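Local coordinates for protein DNA methyltransferase (Nicotiana tabacum, PDB 4ONQ) that probably methylates cytosine bases of DNA at carbon 5, as a plant DRM-type methyltransferase whose catalytic domain here holds the cofactor analogue sinefungin, at residues K71-A76 with V213-Y218; E181-L186 with N191-G196; G196-T201 with S263-D268; Y204-N209 with S238-G243; A246-G251 with R271-Q276. The protein carries 5 engineered substitutions. One frame throughout, in Å; residues are numbered along the deposited sequence.

Contact 1: residues K71-A76 with V213-Y218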
# COMPACT_ATOMS: atom_id res chain seq x y z
N LYS A 71 2.68 8.46 -5.91
CA LYS A 71 3.62 9.52 -5.96
C LYS A 71 2.97 10.81 -5.62
O LYS A 71 3.60 11.78 -5.35
CB LYS A 71 4.20 9.62 -7.33
CG LYS A 71 3.39 10.38 -8.31
CD LYS A 71 3.99 10.25 -9.66
CE LYS A 71 3.39 11.15 -10.67
NZ LYS A 71 4.01 10.92 -11.98
N TYR A 72 1.67 10.79 -5.62
CA TYR A 72 0.88 11.94 -5.20
C TYR A 72 0.64 11.92 -3.69
O TYR A 72 -0.05 12.79 -3.16
CB TYR A 72 -0.44 11.98 -5.96
CG TYR A 72 -0.25 12.20 -7.44
CD1 TYR A 72 0.20 13.42 -7.92
CD2 TYR A 72 -0.52 11.19 -8.36
CE1 TYR A 72 0.39 13.63 -9.27
CE2 TYR A 72 -0.34 11.39 -9.71
CZ TYR A 72 0.11 12.61 -10.16
OH TYR A 72 0.29 12.83 -11.50
N PHE A 73 1.21 10.94 -3.01
CA PHE A 73 1.02 10.81 -1.57
C PHE A 73 2.33 10.69 -0.80
O PHE A 73 2.35 10.87 0.42
CB PHE A 73 0.10 9.62 -1.26
CG PHE A 73 -1.29 9.79 -1.80
CD1 PHE A 73 -2.30 10.30 -1.01
CD2 PHE A 73 -1.59 9.45 -3.11
CE1 PHE A 73 -3.58 10.45 -1.50
CE2 PHE A 73 -2.87 9.61 -3.61
CZ PHE A 73 -3.86 10.11 -2.80
N CYS A 74 3.41 10.40 -1.51
CA CYS A 74 4.71 10.23 -0.89
C CYS A 74 5.80 10.38 -1.93
O CYS A 74 5.52 10.69 -3.09
CB CYS A 74 4.83 8.86 -0.22
SG CYS A 74 4.73 7.48 -1.38
N ALA A 75 7.04 10.15 -1.53
CA ALA A 75 8.18 10.37 -2.41
C ALA A 75 8.54 9.15 -3.25
O ALA A 75 9.58 9.12 -3.90
CB ALA A 75 9.38 10.84 -1.61
N ALA A 76 7.71 8.13 -3.26
CA ALA A 76 7.93 6.97 -4.08
C ALA A 76 6.71 6.58 -4.89
O ALA A 76 5.62 6.54 -4.40
CB ALA A 76 8.37 5.79 -3.25
N VAL A 213 0.22 3.49 2.83
CA VAL A 213 -0.80 3.86 3.82
C VAL A 213 -1.52 5.20 3.59
O VAL A 213 -2.73 5.30 3.83
CB VAL A 213 -0.23 3.77 5.26
CG1 VAL A 213 -1.23 4.26 6.28
CG2 VAL A 213 0.20 2.34 5.57
N ASP A 214 -0.81 6.22 3.12
CA ASP A 214 -1.42 7.54 2.92
C ASP A 214 -2.48 7.50 1.81
O ASP A 214 -3.54 8.14 1.92
CB ASP A 214 -0.36 8.60 2.58
CG ASP A 214 0.74 8.70 3.63
OD1 ASP A 214 0.55 9.40 4.64
OD2 ASP A 214 1.82 8.09 3.43
N THR A 215 -2.20 6.74 0.76
CA THR A 215 -3.10 6.57 -0.38
C THR A 215 -4.40 5.89 0.06
O THR A 215 -5.52 6.41 -0.12
CB THR A 215 -2.41 5.71 -1.48
OG1 THR A 215 -1.10 6.22 -1.76
CG2 THR A 215 -3.22 5.69 -2.77
N VAL A 216 -4.23 4.71 0.65
CA VAL A 216 -5.35 3.93 1.13
C VAL A 216 -6.19 4.73 2.13
O VAL A 216 -7.41 4.70 2.09
CB VAL A 216 -4.88 2.63 1.79
CG1 VAL A 216 -6.05 1.88 2.40
CG2 VAL A 216 -4.16 1.77 0.76
N ALA A 217 -5.52 5.45 3.02
CA ALA A 217 -6.22 6.23 4.04
C ALA A 217 -7.02 7.35 3.38
O ALA A 217 -8.12 7.67 3.82
CB ALA A 217 -5.25 6.81 5.05
N TYR A 218 -6.45 7.93 2.33
CA TYR A 218 -7.18 8.94 1.57
C TYR A 218 -8.48 8.36 1.04
O TYR A 218 -9.52 9.02 1.08
CB TYR A 218 -6.34 9.50 0.43
CG TYR A 218 -7.03 10.58 -0.38
CD1 TYR A 218 -7.23 11.85 0.15
CD2 TYR A 218 -7.46 10.34 -1.68
CE1 TYR A 218 -7.85 12.84 -0.60
CE2 TYR A 218 -8.08 11.32 -2.43
CZ TYR A 218 -8.27 12.57 -1.88
OH TYR A 218 -8.89 13.55 -2.63
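With CG opposite its own carbonyl carbon (chi1 -64°), Phe73 sends its ring from the loop 71-76 across helix 213-218, while Tyr218, its CG anti to the backbone N (chi1 -179°), lays its ring against the outer end of the phenyl, CG 3.6 Å from Phe73 CE1 and CD2 3.8 Å from Phe73 CZ. The floor beneath the phenyl is backbone: Thr215 CA lies over one face, 3.9 Å from the centroid of the Phe73 ring, in a CH-pi contact. Thr215 flanks the same ring with both branches, OG1 at 3.5 Å from Phe73 CD2 and CG2 at 4.0 Å from Phe73 CE2. Tyr218 CB also comes to 3.5 Å from Phe73 CE1, and the two rings lie oblique to each other, their centroids 5.5 Å apart. Asp214 adds its CB, 4.0 Å from Phe73 CB. Val68 of strand 66-69 and the loop residues Val17 and Pro18 also touch the Phe73 side chain. With an alanine here the ring is gone, and Thr215 CA and Tyr218 CB would probably be left facing a gap between loop and helix. Shape and dispersion therefore join the two segments, while the Thr215 hydroxyl, bonded to Gln212 and Ser70, and Asp214 OD2, bonded to Gln212, find their partners elsewhere.

Contact 2: residues E181-L186 with N191-G196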
# COMPACT_ATOMS: atom_id res chain seq x y z
N GLU A 181 13.60 3.60 6.31
CA GLU A 181 13.27 4.52 5.23
C GLU A 181 12.09 4.01 4.42
O GLU A 181 11.17 4.78 4.09
CB GLU A 181 14.49 4.77 4.34
CG GLU A 181 15.68 5.31 5.13
CD GLU A 181 16.99 5.35 4.34
OE1 GLU A 181 17.20 4.52 3.43
OE2 GLU A 181 17.82 6.22 4.67
N VAL A 182 12.09 2.72 4.11
CA VAL A 182 10.97 2.11 3.39
C VAL A 182 9.69 2.19 4.23
O VAL A 182 8.63 2.55 3.72
CB VAL A 182 11.26 0.63 3.03
CG1 VAL A 182 10.08 0.03 2.26
CG2 VAL A 182 12.54 0.50 2.23
N GLU A 183 9.80 1.89 5.52
CA GLU A 183 8.68 1.99 6.44
C GLU A 183 8.06 3.37 6.40
O GLU A 183 6.83 3.50 6.33
CB GLU A 183 9.12 1.70 7.87
CG GLU A 183 9.23 0.23 8.22
CD GLU A 183 9.87 0.01 9.57
OE1 GLU A 183 10.40 0.99 10.14
OE2 GLU A 183 9.84 -1.14 10.06
N MET A 184 8.89 4.40 6.43
CA MET A 184 8.31 5.73 6.43
C MET A 184 7.76 6.11 5.06
O MET A 184 6.75 6.81 4.98
CB MET A 184 9.28 6.76 6.98
CG MET A 184 10.36 7.19 6.05
SD MET A 184 10.22 8.95 5.80
CE MET A 184 9.34 9.00 4.25
N LEU A 185 8.39 5.64 3.99
CA LEU A 185 7.89 5.93 2.65
C LEU A 185 6.49 5.34 2.45
O LEU A 185 5.65 5.93 1.77
CB LEU A 185 8.85 5.42 1.58
CG LEU A 185 10.15 6.21 1.43
CD1 LEU A 185 11.07 5.51 0.46
CD2 LEU A 185 9.87 7.63 1.00
N LEU A 186 6.24 4.18 3.05
CA LEU A 186 4.94 3.53 2.93
C LEU A 186 3.90 4.01 3.94
O LEU A 186 2.74 3.62 3.85
CB LEU A 186 5.11 2.01 3.01
CG LEU A 186 5.87 1.41 1.82
CD1 LEU A 186 6.20 -0.04 2.07
CD2 LEU A 186 5.05 1.57 0.54
N ASN A 191 9.83 1.21 13.12
CA ASN A 191 10.08 -0.06 13.81
C ASN A 191 8.90 -1.02 13.73
O ASN A 191 8.88 -2.05 14.39
CB ASN A 191 10.55 0.14 15.26
CG ASN A 191 11.94 0.75 15.36
OD1 ASN A 191 12.71 0.73 14.40
ND2 ASN A 191 12.25 1.31 16.52
N HIS A 192 7.93 -0.66 12.90
CA HIS A 192 6.74 -1.49 12.67
C HIS A 192 7.11 -2.93 12.33
O HIS A 192 6.45 -3.86 12.76
CB HIS A 192 5.92 -0.92 11.52
CG HIS A 192 4.62 -1.62 11.30
ND1 HIS A 192 3.57 -1.55 12.20
CD2 HIS A 192 4.19 -2.41 10.29
CE1 HIS A 192 2.56 -2.26 11.75
NE2 HIS A 192 2.90 -2.79 10.59
N THR A 193 8.17 -3.09 11.56
CA THR A 193 8.57 -4.41 11.09
C THR A 193 9.89 -4.87 11.71
O THR A 193 10.42 -5.89 11.34
CB THR A 193 8.69 -4.47 9.53
OG1 THR A 193 9.73 -3.59 9.08
CG2 THR A 193 7.38 -4.08 8.88
N ARG A 194 10.40 -4.11 12.68
CA ARG A 194 11.70 -4.43 13.26
C ARG A 194 11.57 -5.39 14.44
O ARG A 194 10.59 -5.35 15.19
CB ARG A 194 12.42 -3.14 13.68
CG ARG A 194 13.84 -3.37 14.13
CD ARG A 194 14.52 -2.09 14.55
NE ARG A 194 15.80 -2.37 15.20
CZ ARG A 194 16.59 -1.44 15.74
NH1 ARG A 194 16.23 -0.16 15.73
NH2 ARG A 194 17.73 -1.79 16.30
N GLY A 195 12.57 -6.26 14.60
CA GLY A 195 12.63 -7.18 15.72
C GLY A 195 11.56 -8.26 15.76
O GLY A 195 10.72 -8.36 14.86
N GLY A 196 11.59 -9.08 16.81
CA GLY A 196 10.55 -10.06 17.06
C GLY A 196 10.55 -11.29 16.17
O GLY A 196 9.51 -11.94 16.00
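Glu183 takes three hydrogen bonds from the turn at 191-194. The shortest comes from Thr193 OG1 to Glu183 OE2 at 2.6 Å, arriving on the anti side and close to the carboxylate plane. Thr193 N gives a second bond to Glu183 OE2 at 3.0 Å, and Asn191 N meets Glu183 OE1 at 3.0 Å; these two amides approach from above the plane. Because Thr193 OG1 sits between its backbone N and carbonyl carbon (chi1 64°), hydroxyl and amide of one residue can grip the same oxygen. The glutamate, extended beyond CG, reaches out of its helix to do this. Within the loop, Arg194 N bonds to Asn191 O at 3.1 Å and closes the type I turn whose amides face the carboxylate. Arg203 is a further partner, in a salt bridge to Glu183 OE2 and a hydrogen bond to Thr193 OG1, and is likely to favour the ionised carboxylate. Around this polar centre, Leu207 of helix 200-208 lies against both Glu183 and Thr193, while the His192 ring stacks on Phe188 and its NE2 bonds to Ile240 O, tying helix 179-186 and its following loop to the glycine-rich turn after strand 231-236.

Contact 3: residues G196-T201 with S263-D268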
# COMPACT_ATOMS: atom_id res chain seq x y z
N GLY A 196 11.59 -9.08 16.81
CA GLY A 196 10.55 -10.06 17.06
C GLY A 196 10.55 -11.29 16.17
O GLY A 196 9.51 -11.94 16.00
N GLY A 197 11.70 -11.61 15.59
CA GLY A 197 11.83 -12.83 14.81
C GLY A 197 11.76 -12.72 13.30
O GLY A 197 11.75 -13.73 12.60
N ILE A 198 11.71 -11.49 12.78
CA ILE A 198 11.70 -11.31 11.33
C ILE A 198 13.10 -10.92 10.83
O ILE A 198 13.79 -10.12 11.45
CB ILE A 198 10.65 -10.26 10.90
CG1 ILE A 198 10.54 -10.21 9.37
CG2 ILE A 198 10.98 -8.89 11.49
CD1 ILE A 198 9.58 -9.16 8.86
N SER A 199 13.53 -11.52 9.72
CA SER A 199 14.82 -11.18 9.16
C SER A 199 14.74 -9.92 8.31
O SER A 199 13.66 -9.45 7.94
CB SER A 199 15.37 -12.32 8.31
OG SER A 199 14.63 -12.42 7.11
N ARG A 200 15.92 -9.39 8.01
CA ARG A 200 16.06 -8.19 7.20
C ARG A 200 15.43 -8.37 5.81
O ARG A 200 14.60 -7.55 5.36
CB ARG A 200 17.55 -7.83 7.10
CG ARG A 200 17.90 -6.81 6.03
CD ARG A 200 19.40 -6.53 6.10
NE ARG A 200 19.91 -5.83 4.92
CZ ARG A 200 19.96 -4.51 4.79
NH1 ARG A 200 19.53 -3.74 5.78
NH2 ARG A 200 20.43 -3.96 3.68
N THR A 201 15.79 -9.46 5.14
CA THR A 201 15.27 -9.72 3.78
C THR A 201 13.76 -9.89 3.80
O THR A 201 13.06 -9.47 2.87
CB THR A 201 15.96 -10.93 3.07
OG1 THR A 201 15.25 -12.14 3.36
CG2 THR A 201 17.41 -11.06 3.52
N SER A 263 1.54 -15.60 6.41
CA SER A 263 2.86 -15.47 7.02
C SER A 263 2.79 -15.21 8.53
O SER A 263 2.12 -14.27 8.96
CB SER A 263 3.66 -14.36 6.33
OG SER A 263 4.88 -14.10 6.99
N GLU A 264 3.47 -16.05 9.31
CA GLU A 264 3.49 -15.91 10.76
C GLU A 264 4.24 -14.65 11.18
O GLU A 264 3.89 -13.99 12.16
CB GLU A 264 4.15 -17.13 11.41
CG GLU A 264 4.15 -17.07 12.93
CD GLU A 264 4.90 -18.22 13.57
OE1 GLU A 264 5.12 -19.25 12.88
OE2 GLU A 264 5.28 -18.10 14.75
N VAL A 265 5.28 -14.32 10.43
CA VAL A 265 6.05 -13.11 10.65
C VAL A 265 5.16 -11.86 10.51
O VAL A 265 5.18 -10.95 11.37
CB VAL A 265 7.27 -13.13 9.69
CG1 VAL A 265 7.41 -11.85 8.91
CG2 VAL A 265 8.55 -13.50 10.45
N ASN A 266 4.33 -11.83 9.46
CA ASN A 266 3.36 -10.75 9.27
C ASN A 266 2.31 -10.68 10.39
O ASN A 266 2.04 -9.60 10.94
CB ASN A 266 2.67 -10.87 7.91
CG ASN A 266 3.62 -10.61 6.75
OD1 ASN A 266 4.72 -10.07 6.92
ND2 ASN A 266 3.20 -10.99 5.54
N ARG A 267 1.73 -11.83 10.72
CA ARG A 267 0.76 -11.93 11.81
C ARG A 267 1.31 -11.39 13.12
O ARG A 267 0.65 -10.60 13.80
CB ARG A 267 0.30 -13.38 12.00
CG ARG A 267 -0.62 -13.90 10.91
CD ARG A 267 -1.33 -15.19 11.33
NE ARG A 267 -0.40 -16.23 11.75
CZ ARG A 267 0.12 -17.15 10.95
NH1 ARG A 267 0.96 -18.06 11.43
NH2 ARG A 267 -0.20 -17.16 9.66
N ASP A 268 2.53 -11.80 13.46
CA ASP A 268 3.19 -11.32 14.67
C ASP A 268 3.45 -9.81 14.63
O ASP A 268 3.34 -9.13 15.66
CB ASP A 268 4.50 -12.08 14.89
CG ASP A 268 4.26 -13.54 15.23
OD1 ASP A 268 3.18 -13.85 15.76
OD2 ASP A 268 5.16 -14.37 14.96
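Ile198 and Val265 make the contact almost by themselves, their side chains crossing at about a right angle. Ile198 is fully stretched: CG1 lies anti to the backbone N (chi1 -173°) and CD1 continues the line, so the whole CB-CG1-CD1 edge runs past the valine. Val265 CG1 receives the outer part of that edge, 3.5 Å from Ile198 CD1 and 3.6 Å from Ile198 CG1. The other methyl, Val265 CG2, sits nearer the isoleucine's base, 3.9 Å from Ile198 CB, and also lies 3.9 Å from Gly197 O. The valine's chi1 of 130° falls away from the staggered positions, and with this twist its two methyls divide the partners between them. Gly197, just before Ile198, has a positive phi of 101°, which suits a residue without a side chain. A glycine at Val265 would remove both methyls, and Ile198 would probably lose its footing on the helix, leaving the loop 196-199 freer to shift. Each segment runs into a helix start: Ser199 OG caps Asp202 N, and Ser263 OG accepts a weak bond from Asn266 N at 3.4 Å. Val265 itself stands about 9 Å from sinefungin, at the periphery of the pocket, but Asn266, the next residue on the helix, bonds weakly to the ribose O3' and to Glu261, the acidic residue just after a central strand that typically meets the cofactor in class I methyltransferases.

Contact 4: residues Y204-N209 with S238-G243. With SFG (sinefungin), chain C.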
# COMPACT_ATOMS: atom_id res chain seq x y z
N TYR A 204 12.11 -6.52 4.04
CA TYR A 204 11.95 -5.98 2.69
C TYR A 204 10.83 -6.65 1.91
O TYR A 204 10.10 -5.99 1.19
CB TYR A 204 13.23 -6.10 1.89
CG TYR A 204 14.32 -5.14 2.28
CD1 TYR A 204 15.51 -5.60 2.82
CD2 TYR A 204 14.16 -3.76 2.11
CE1 TYR A 204 16.52 -4.73 3.17
CE2 TYR A 204 15.17 -2.87 2.46
CZ TYR A 204 16.35 -3.37 2.99
OH TYR A 204 17.37 -2.53 3.34
N LYS A 205 10.66 -7.93 2.07
CA LYS A 205 9.61 -8.59 1.38
C LYS A 205 8.24 -8.22 1.88
O LYS A 205 7.36 -8.04 1.11
CB LYS A 205 9.85 -10.08 1.48
CG LYS A 205 8.84 -10.92 0.79
CD LYS A 205 9.01 -12.38 1.11
CE LYS A 205 8.17 -13.30 0.24
NZ LYS A 205 6.80 -13.53 0.73
N SER A 206 8.07 -8.07 3.16
CA SER A 206 6.78 -7.67 3.71
C SER A 206 6.44 -6.20 3.41
O SER A 206 5.28 -5.86 3.17
CB SER A 206 6.71 -7.93 5.22
OG SER A 206 6.68 -9.33 5.49
N LEU A 207 7.45 -5.34 3.41
CA LEU A 207 7.23 -3.94 3.09
C LEU A 207 6.95 -3.76 1.60
O LEU A 207 6.00 -3.07 1.20
CB LEU A 207 8.42 -3.09 3.54
CG LEU A 207 8.58 -2.91 5.06
CD1 LEU A 207 10.02 -2.56 5.44
CD2 LEU A 207 7.63 -1.85 5.55
N GLY A 208 7.78 -4.40 0.78
CA GLY A 208 7.67 -4.31 -0.66
C GLY A 208 6.31 -4.73 -1.20
O GLY A 208 5.91 -4.28 -2.27
N ASN A 209 5.61 -5.57 -0.46
CA ASN A 209 4.31 -6.07 -0.89
C ASN A 209 3.12 -5.32 -0.29
O ASN A 209 1.98 -5.65 -0.57
CB ASN A 209 4.20 -7.57 -0.58
CG ASN A 209 5.07 -8.42 -1.50
OD1 ASN A 209 5.26 -8.09 -2.66
ND2 ASN A 209 5.60 -9.51 -0.96
N SER A 238 -3.76 -9.70 4.66
CA SER A 238 -3.56 -8.42 5.34
C SER A 238 -2.11 -7.99 5.51
O SER A 238 -1.84 -6.82 5.80
CB SER A 238 -4.29 -8.41 6.68
OG SER A 238 -4.05 -9.60 7.40
N GLY A 239 -1.18 -8.93 5.35
CA GLY A 239 0.24 -8.65 5.43
C GLY A 239 0.69 -8.02 6.74
O GLY A 239 0.49 -8.58 7.81
N ILE A 240 1.30 -6.84 6.64
CA ILE A 240 1.73 -6.11 7.83
C ILE A 240 0.69 -5.08 8.25
O ILE A 240 0.98 -4.15 9.01
CB ILE A 240 3.11 -5.45 7.62
CG1 ILE A 240 3.07 -4.46 6.46
CG2 ILE A 240 4.17 -6.49 7.38
CD1 ILE A 240 4.38 -3.75 6.26
N GLY A 241 -0.53 -5.24 7.76
CA GLY A 241 -1.66 -4.47 8.23
C GLY A 241 -1.76 -3.03 7.74
O GLY A 241 -2.08 -2.14 8.52
N GLY A 242 -1.50 -2.82 6.45
CA GLY A 242 -1.65 -1.50 5.86
C GLY A 242 -3.03 -0.89 6.05
O GLY A 242 -3.17 0.28 6.42
N GLY A 243 -4.07 -1.70 5.81
CA GLY A 243 -5.44 -1.24 5.98
C GLY A 243 -5.74 -0.79 7.39
O GLY A 243 -6.27 0.30 7.61
N SFG C . -1.95 -5.92 2.29
CA SFG C . -0.61 -6.28 2.78
C SFG C . -0.02 -5.03 3.43
O SFG C . -0.65 -3.96 3.29
OXT SFG C . 1.01 -5.19 4.12
CB SFG C . 0.22 -6.80 1.60
CG SFG C . -0.47 -8.11 1.22
CD SFG C . 0.00 -8.97 0.03
NE SFG C . -0.12 -8.28 -1.26
C5' SFG C . -0.92 -10.19 0.19
C4' SFG C . -0.38 -10.68 1.56
O4' SFG C . -0.78 -12.00 0.96
C3' SFG C . 0.91 -11.33 2.02
O3' SFG C . 0.90 -11.54 3.43
C2' SFG C . 0.96 -12.59 1.26
O2' SFG C . 1.99 -13.43 1.79
C1' SFG C . -0.39 -13.01 1.90
N9 SFG C . -0.79 -14.35 1.40
C8 SFG C . -0.26 -15.12 0.47
N7 SFG C . -1.01 -16.21 0.36
C5 SFG C . -2.03 -16.11 1.20
C6 SFG C . -3.05 -16.93 1.48
N6 SFG C . -3.10 -18.07 0.79
N1 SFG C . -3.99 -16.63 2.38
C2 SFG C . -3.89 -15.42 3.07
N3 SFG C . -2.81 -14.58 2.77
C4 SFG C . -1.92 -14.94 1.82
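Ser206 and Ile240 come within 6.7 Å between CA atoms, where one side of helix 204-208 faces a tight glycine-rich turn closed by Gly241 N on Ser238 O (2.8 Å). Ile240 meets the helix with two branches: its CG2 rests on Ser206 CB at 3.6 Å, and its CD1 extends to Leu207 CD2 at 3.8 Å, these last two side chains crossing at about a right angle. The torsion that places CG1 between the isoleucine's own backbone N and carbonyl carbon (chi1 59°) also sets CG1 beside the ligand, 3.2 Å from sinefungin OXT. That same carboxylate oxygen is held by Ile240 N at 3.0 Å with an N-H...O angle of 154°, while Gly242 N gives a weak bond to sinefungin O. Glycines are needed around it: a side chain on Gly239 would run into sinefungin CA, and one on Gly242 into its carboxylate. Just past the helix end, Asn209 O accepts a weak bond from sinefungin NE at 3.4 Å, so both segments line the amino-acid end of the pocket. The turn, following strand 231-236, is the glycine-rich cofactor-binding loop of class I methyltransferases. Leu207 also packs on Val182 and Leu186 of helix 179-186, Ser206 OG bonds to Asn266 OD1, and Ile240 also touches Ile269, so that helices 179-186, 200-208 and 264-276 converge on the loop.

Contact 5: residues A246-G251 with R271-Q276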
# COMPACT_ATOMS: atom_id res chain seq x y z
N ALA A 246 -4.07 2.37 8.23
CA ALA A 246 -4.77 3.47 7.58
C ALA A 246 -6.00 3.89 8.40
O ALA A 246 -6.17 5.07 8.70
CB ALA A 246 -5.16 3.08 6.16
N LEU A 247 -6.85 2.93 8.75
CA LEU A 247 -8.03 3.21 9.57
C LEU A 247 -7.64 3.83 10.90
O LEU A 247 -8.31 4.74 11.39
CB LEU A 247 -8.83 1.94 9.83
CG LEU A 247 -9.40 1.26 8.59
CD1 LEU A 247 -9.92 -0.13 8.94
CD2 LEU A 247 -10.50 2.12 7.98
N TYR A 248 -6.56 3.34 11.49
CA TYR A 248 -6.10 3.84 12.78
C TYR A 248 -5.63 5.28 12.68
O TYR A 248 -5.93 6.11 13.55
CB TYR A 248 -5.01 2.95 13.34
CG TYR A 248 -4.32 3.52 14.56
CD1 TYR A 248 -4.92 3.47 15.81
CD2 TYR A 248 -3.06 4.11 14.46
CE1 TYR A 248 -4.29 3.99 16.93
CE2 TYR A 248 -2.42 4.63 15.57
CZ TYR A 248 -3.04 4.56 16.80
OH TYR A 248 -2.41 5.08 17.91
N ARG A 249 -4.88 5.60 11.63
CA ARG A 249 -4.36 6.95 11.49
C ARG A 249 -5.48 7.93 11.15
O ARG A 249 -5.36 9.13 11.39
CB ARG A 249 -3.26 6.99 10.42
CG ARG A 249 -2.03 6.19 10.82
CD ARG A 249 -0.91 6.35 9.83
NE ARG A 249 -0.47 7.74 9.73
CZ ARG A 249 0.32 8.21 8.77
NH1 ARG A 249 0.75 7.38 7.81
NH2 ARG A 249 0.66 9.48 8.75
N LEU A 250 -6.56 7.39 10.61
CA LEU A 250 -7.74 8.18 10.27
C LEU A 250 -8.55 8.49 11.52
O LEU A 250 -9.45 9.32 11.49
CB LEU A 250 -8.61 7.42 9.26
CG LEU A 250 -8.15 7.43 7.81
CD1 LEU A 250 -8.96 6.45 6.97
CD2 LEU A 250 -8.26 8.82 7.25
N GLY A 251 -8.23 7.81 12.61
CA GLY A 251 -8.95 8.01 13.85
C GLY A 251 -10.27 7.27 13.84
O GLY A 251 -11.17 7.56 14.63
N ARG A 271 0.07 -8.24 15.35
CA ARG A 271 -0.29 -8.47 16.75
C ARG A 271 0.47 -7.51 17.67
O ARG A 271 -0.13 -6.86 18.55
CB ARG A 271 -0.01 -9.92 17.14
CG ARG A 271 -0.21 -10.24 18.62
CD ARG A 271 -1.67 -10.10 19.05
NE ARG A 271 -2.56 -10.98 18.29
CZ ARG A 271 -3.89 -11.01 18.44
NH1 ARG A 271 -4.48 -10.21 19.32
NH2 ARG A 271 -4.62 -11.84 17.70
N SER A 272 1.78 -7.42 17.46
CA SER A 272 2.60 -6.48 18.22
C SER A 272 2.07 -5.06 18.07
O SER A 272 1.93 -4.35 19.07
CB SER A 272 4.06 -6.54 17.77
OG SER A 272 4.68 -7.71 18.26
N TRP A 273 1.76 -4.66 16.84
CA TRP A 273 1.19 -3.34 16.59
C TRP A 273 -0.14 -3.14 17.32
O TRP A 273 -0.44 -2.05 17.82
CB TRP A 273 0.97 -3.13 15.09
CG TRP A 273 0.27 -1.86 14.77
CD1 TRP A 273 0.83 -0.62 14.66
CD2 TRP A 273 -1.13 -1.68 14.51
NE1 TRP A 273 -0.13 0.31 14.36
CE2 TRP A 273 -1.34 -0.31 14.26
CE3 TRP A 273 -2.23 -2.55 14.48
CZ2 TRP A 273 -2.60 0.21 13.97
CZ3 TRP A 273 -3.48 -2.03 14.18
CH2 TRP A 273 -3.66 -0.66 13.94
N TRP A 274 -0.95 -4.18 17.36
CA TRP A 274 -2.25 -4.12 17.93
C TRP A 274 -2.15 -3.85 19.38
O TRP A 274 -2.89 -3.07 19.92
CB TRP A 274 -2.99 -5.41 17.67
CG TRP A 274 -4.44 -5.42 18.03
CD1 TRP A 274 -5.01 -5.82 19.20
CD2 TRP A 274 -5.55 -5.04 17.20
NE1 TRP A 274 -6.34 -5.71 19.15
CE2 TRP A 274 -6.73 -5.24 18.00
CE3 TRP A 274 -5.68 -4.56 15.94
CZ2 TRP A 274 -7.97 -4.97 17.52
CZ3 TRP A 274 -6.93 -4.28 15.48
CH2 TRP A 274 -8.05 -4.49 16.25
N GLU A 275 -1.24 -4.50 20.05
CA GLU A 275 -0.96 -4.20 21.42
C GLU A 275 -0.33 -2.88 21.70
O GLU A 275 -0.69 -2.23 22.62
CB GLU A 275 -0.14 -5.31 22.02
CG GLU A 275 -0.94 -6.56 22.02
CD GLU A 275 -0.14 -7.78 22.36
OE1 GLU A 275 0.93 -7.66 22.96
OE2 GLU A 275 -0.63 -8.87 22.06
N GLN A 276 0.62 -2.49 20.89
CA GLN A 276 1.38 -1.30 21.08
C GLN A 276 0.54 -0.07 20.97
O GLN A 276 0.85 0.95 21.50
CB GLN A 276 2.56 -1.28 20.14
CG GLN A 276 3.69 -2.15 20.62
CD GLN A 276 4.81 -2.35 19.63
OE1 GLN A 276 5.09 -1.50 18.83
NE2 GLN A 276 5.46 -3.48 19.70
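Tyr248 offers its ring face and CB to the six-membered ring of Trp273 in an edge-to-face (T-shaped) pair. The centroids are 5.6 Å apart and the planes stand nearly perpendicular, at 87°. Trp273 CZ2 does most of the touching, 3.7 Å from Tyr248 CB and 3.8 Å from Tyr248 CG, while Trp273 CH2 lies 3.9 Å from the same CB. That methylene sits in the indole plane at its edge, so the benzo rim of the tryptophan lodges against the base of the tyrosine rather than reaching its hydroxyl. In both residues CG lies anti to the backbone N (chi1 170° for Tyr248, 175° for Trp273), which lets the rings meet although the nearest CA atoms of the two segments, those of Tyr248 and Trp274, are 10.2 Å apart. Trp273 is shared further, touching Glu244 and Val245 of helix 242-249 and meeting His192 with its ring. Three residues on from the tyrosine, Gly251 follows the helix in a Schellman motif, with Gly251 N bonded to Tyr248 O at 3.0 Å. Helices 242-249 and 264-276 each link neighbouring parallel strands (231-236, 254-260 and 282-286), so the pair joins consecutive beta-alpha-beta crossovers of the Rossmann-like methyltransferase fold.

In the fold
Contacts 1 and 4 are buried close to the middle of the chain, contacts 2 and 5 are half covered, and contact 3 lies at the surface. Helix 200-208 or the loop leading into it serves contacts 3 and 4, helix 242-249 or the turn before it contacts 4 and 5, and helix 264-276 contacts 3 and 5; contact 1 adds helix 213-220, which packs on helix 242-249 of contact 5. Chemistry varies with place: aromatic rings carry contacts 1 and 5, aliphatic branches contacts 3 and 4, and a carboxylate gripping a turn contact 2. Sinefungin is bound directly by contact 4 and weakly by Asn266 of contact 3, while His192 joins contact 2 to contacts 4 and 5.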